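Local coordinates for protein SSD1 (Saccharomyces cerevisiae S288C, PDB 7AM1) that binds the untranslated regions of mRNAs and represses their translation, as a non-enzymatic member of the RNase II family, at residues H715-N723 / L893-L904. Residues are numbered along the deposited sequence; the frame is centred on the assembly and turned at random.
Sequences HLLLCKTIN and LRAEVGMALPCL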
loop_
_atom_site.group_PDB
_atom_site.type_symbol
_atom_site.label_atom_id
_atom_site.label_comp_id
_atom_site.label_asym_id
_atom_site.label_seq_id
_atom_site.Cartn_x
_atom_site.Cartn_y
_atom_site.Cartn_z
ATOM N N HIS A 715 -7.812 6.281 2.945
ATOM C CA HIS A 715 -9.117 5.642 3.017
ATOM C C HIS A 715 -10.049 6.417 3.928
ATOM O O HIS A 715 -11.230 6.605 3.616
ATOM C CB HIS A 715 -8.945 4.205 3.514
ATOM C CG HIS A 715 -10.233 3.476 3.737
ATOM N ND1 HIS A 715 -10.918 3.531 4.931
ATOM C CD2 HIS A 715 -10.951 2.663 2.928
ATOM C CE1 HIS A 715 -12.009 2.791 4.845
ATOM N NE2 HIS A 715 -12.053 2.253 3.639
ATOM N N LEU A 716 -9.522 6.896 5.053
ATOM C CA LEU A 716 -10.323 7.650 6.007
ATOM C C LEU A 716 -10.862 8.925 5.371
ATOM O O LEU A 716 -12.065 9.200 5.430
ATOM C CB LEU A 716 -9.471 7.956 7.237
ATOM C CG LEU A 716 -10.067 8.737 8.400
ATOM C CD1 LEU A 716 -11.204 7.937 9.039
ATOM C CD2 LEU A 716 -8.980 9.058 9.419
ATOM N N LEU A 717 -9.983 9.714 4.749
ATOM C CA LEU A 717 -10.413 10.968 4.143
ATOM C C LEU A 717 -11.304 10.733 2.933
ATOM O O LEU A 717 -12.214 11.528 2.672
ATOM C CB LEU A 717 -9.195 11.795 3.750
ATOM C CG LEU A 717 -9.448 13.200 3.210
ATOM C CD1 LEU A 717 -10.334 13.997 4.152
ATOM C CD2 LEU A 717 -8.117 13.911 2.974
ATOM N N LEU A 718 -11.064 9.649 2.189
ATOM C CA LEU A 718 -11.905 9.335 1.040
ATOM C C LEU A 718 -13.323 8.982 1.471
ATOM O O LEU A 718 -14.296 9.383 0.821
ATOM C CB LEU A 718 -11.290 8.184 0.245
ATOM C CG LEU A 718 -12.108 7.738 -0.966
ATOM C CD1 LEU A 718 -12.294 8.884 -1.944
ATOM C CD2 LEU A 718 -11.448 6.551 -1.642
ATOM N N CYS A 719 -13.461 8.222 2.558
ATOM C CA CYS A 719 -14.788 7.885 3.058
ATOM C C CYS A 719 -15.538 9.139 3.486
ATOM O O CYS A 719 -16.734 9.284 3.211
ATOM C CB CYS A 719 -14.674 6.904 4.223
ATOM S SG CYS A 719 -14.240 5.238 3.728
ATOM N N LYS A 720 -14.851 10.052 4.171
ATOM C CA LYS A 720 -15.453 11.329 4.535
ATOM C C LYS A 720 -15.882 12.114 3.302
ATOM O O LYS A 720 -16.944 12.753 3.300
ATOM C CB LYS A 720 -14.451 12.125 5.366
ATOM C CG LYS A 720 -14.906 13.497 5.796
ATOM C CD LYS A 720 -13.882 14.077 6.762
ATOM C CE LYS A 720 -13.765 15.585 6.648
ATOM N NZ LYS A 720 -12.337 16.011 6.715
ATOM N N THR A 721 -15.066 12.078 2.245
ATOM C CA THR A 721 -15.379 12.803 1.017
ATOM C C THR A 721 -16.562 12.164 0.298
ATOM O O THR A 721 -17.464 12.865 -0.180
ATOM C CB THR A 721 -14.146 12.833 0.108
ATOM O OG1 THR A 721 -13.069 13.528 0.754
ATOM C CG2 THR A 721 -14.460 13.527 -1.191
ATOM N N ILE A 722 -16.585 10.834 0.233
ATOM C CA ILE A 722 -17.703 10.140 -0.396
ATOM C C ILE A 722 -19.009 10.492 0.305
ATOM O O ILE A 722 -20.050 10.669 -0.339
ATOM C CB ILE A 722 -17.445 8.622 -0.397
ATOM C CG1 ILE A 722 -16.398 8.266 -1.454
ATOM C CG2 ILE A 722 -18.743 7.869 -0.636
ATOM C CD1 ILE A 722 -15.818 6.869 -1.313
ATOM N N ASN A 723 -18.986 10.581 1.634
ATOM C CA ASN A 723 -20.216 10.865 2.365
ATOM C C ASN A 723 -20.604 12.336 2.281
ATOM O O ASN A 723 -21.793 12.670 2.351
ATOM C CB ASN A 723 -20.076 10.449 3.826
ATOM C CG ASN A 723 -20.169 8.948 4.012
ATOM O OD1 ASN A 723 -20.610 8.225 3.118
ATOM N ND2 ASN A 723 -19.773 8.475 5.185
ATOM N N LEU A 893 -22.689 3.813 -4.028
ATOM C CA LEU A 893 -21.454 3.817 -3.254
ATOM C C LEU A 893 -21.658 4.590 -1.962
ATOM O O LEU A 893 -22.179 5.712 -1.976
ATOM C CB LEU A 893 -20.301 4.421 -4.066
ATOM C CG LEU A 893 -18.978 4.660 -3.333
ATOM C CD1 LEU A 893 -18.338 3.349 -2.903
ATOM C CD2 LEU A 893 -18.013 5.458 -4.211
ATOM N N ARG A 894 -21.275 3.965 -0.851
ATOM C CA ARG A 894 -21.435 4.526 0.477
ATOM C C ARG A 894 -20.252 4.153 1.359
ATOM O O ARG A 894 -19.596 3.132 1.152
ATOM C CB ARG A 894 -22.711 4.016 1.140
ATOM C CG ARG A 894 -23.704 5.071 1.445
ATOM C CD ARG A 894 -24.953 4.413 1.980
ATOM N NE ARG A 894 -24.764 3.925 3.340
ATOM C CZ ARG A 894 -25.113 4.598 4.433
ATOM N NH1 ARG A 894 -24.901 4.062 5.627
ATOM N NH2 ARG A 894 -25.675 5.797 4.338
ATOM N N ALA A 895 -20.023 4.979 2.378
ATOM C CA ALA A 895 -19.140 4.667 3.499
ATOM C C ALA A 895 -19.999 4.524 4.757
ATOM O O ALA A 895 -20.583 5.508 5.226
ATOM C CB ALA A 895 -18.072 5.746 3.682
ATOM N N GLU A 896 -20.086 3.301 5.293
ATOM C CA GLU A 896 -20.835 3.051 6.522
ATOM C C GLU A 896 -20.028 3.584 7.701
ATOM O O GLU A 896 -18.884 3.169 7.909
ATOM C CB GLU A 896 -21.089 1.558 6.738
ATOM C CG GLU A 896 -21.522 0.754 5.532
ATOM C CD GLU A 896 -22.944 1.018 5.110
ATOM O OE1 GLU A 896 -23.650 1.778 5.806
ATOM O OE2 GLU A 896 -23.354 0.456 4.072
ATOM N N VAL A 897 -20.608 4.499 8.468
ATOM C CA VAL A 897 -19.929 5.095 9.612
ATOM C C VAL A 897 -20.388 4.385 10.876
ATOM O O VAL A 897 -21.576 4.072 11.031
ATOM C CB VAL A 897 -20.220 6.605 9.691
ATOM C CG1 VAL A 897 -19.616 7.204 10.952
ATOM C CG2 VAL A 897 -19.696 7.304 8.445
ATOM N N GLY A 898 -19.449 4.146 11.795
ATOM C CA GLY A 898 -19.764 3.466 13.038
ATOM C C GLY A 898 -18.589 2.796 13.727
ATOM O O GLY A 898 -18.510 2.805 14.959
ATOM N N MET A 899 -17.692 2.185 12.953
ATOM C CA MET A 899 -16.511 1.523 13.488
ATOM C C MET A 899 -15.336 2.494 13.590
ATOM O O MET A 899 -15.387 3.628 13.107
ATOM C CB MET A 899 -16.128 0.327 12.608
ATOM C CG MET A 899 -17.301 -0.585 12.312
ATOM S SD MET A 899 -17.842 -1.528 13.746
ATOM C CE MET A 899 -19.269 -2.352 13.043
ATOM N N ALA A 900 -14.245 2.017 14.203
ATOM C CA ALA A 900 -13.026 2.817 14.267
ATOM C C ALA A 900 -12.644 3.306 12.881
ATOM O O ALA A 900 -12.172 4.437 12.711
ATOM C CB ALA A 900 -11.884 2.001 14.876
ATOM N N LEU A 901 -12.836 2.459 11.879
ATOM C CA LEU A 901 -12.631 2.838 10.505
ATOM C C LEU A 901 -13.949 2.707 9.756
ATOM O O LEU A 901 -14.686 1.737 9.969
ATOM C CB LEU A 901 -11.568 1.950 9.848
ATOM C CG LEU A 901 -10.211 1.894 10.560
ATOM C CD1 LEU A 901 -9.242 1.014 9.781
ATOM C CD2 LEU A 901 -9.630 3.292 10.765
ATOM N N PRO A 902 -14.280 3.651 8.884
ATOM C CA PRO A 902 -15.495 3.507 8.079
ATOM C C PRO A 902 -15.347 2.371 7.081
ATOM O O PRO A 902 -14.243 1.935 6.746
ATOM C CB PRO A 902 -15.626 4.864 7.382
ATOM C CG PRO A 902 -14.217 5.389 7.325
ATOM C CD PRO A 902 -13.558 4.902 8.583
ATOM N N CYS A 903 -16.490 1.900 6.595
ATOM C CA CYS A 903 -16.548 0.752 5.700
ATOM C C CYS A 903 -17.186 1.184 4.391
ATOM O O CYS A 903 -18.359 1.568 4.365
ATOM C CB CYS A 903 -17.352 -0.382 6.339
ATOM S SG CYS A 903 -16.685 -0.932 7.923
ATOM N N LEU A 904 -16.430 1.089 3.304
ATOM C CA LEU A 904 -16.987 1.327 1.984
ATOM C C LEU A 904 -17.829 0.132 1.573
ATOM O O LEU A 904 -17.423 -1.019 1.751
ATOM C CB LEU A 904 -15.878 1.558 0.963
ATOM C CG LEU A 904 -14.989 2.767 1.229
ATOM C CD1 LEU A 904 -13.715 2.691 0.379
ATOM C CD2 LEU A 904 -15.768 4.048 0.947
#
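The last antiparallel hairpin of the C-terminal OB domain, which corresponds to the S1 domain of RNase II relatives, packs on the end of helix 689-725, C719 of the helix meeting A895 and P902 of the hairpin. The paired backbone bonds between E896 and C903 define the hairpin, and strand 893-896 crosses the helix at -120° with the axes 7.4 Å apart. C719 sits at the closest CA pairing, its CB touching both A895 CB at 3.6 Å and P902 CG, the latter pair tighter than usual van der Waals contact. Because SG is anti to the carbonyl carbon (chi1 -74°), the sulfur lies beside L904 CD2 at 3.4 Å and above one face of the H715 ring, displaced toward its rim. That ring presents its edge to P902 O, 3.1 Å from CE1, while its NE2 bonds to the G186 carbonyl.

The domain belongs to the C-terminal part of the RNR ribonuclease family fold, and its five-stranded sheet ends in this hairpin. Farther along the helix, I722 CD1 reaches L904 CD2 at 3.6 Å and L893 CD2, crossing both leucines at about a right angle. N723 turns its amide to the strand backbone: ND2 donates to A895 O at 3.1 Å (157° at the hydrogen), and OD1 accepts a weak bond from A895 N. A895 O also accepts from N808 ND2. Shortening N723 to an alanine removes the amide, and A895 O would probably keep just the N808 donor while A895 N lost its weak acceptor on the helix.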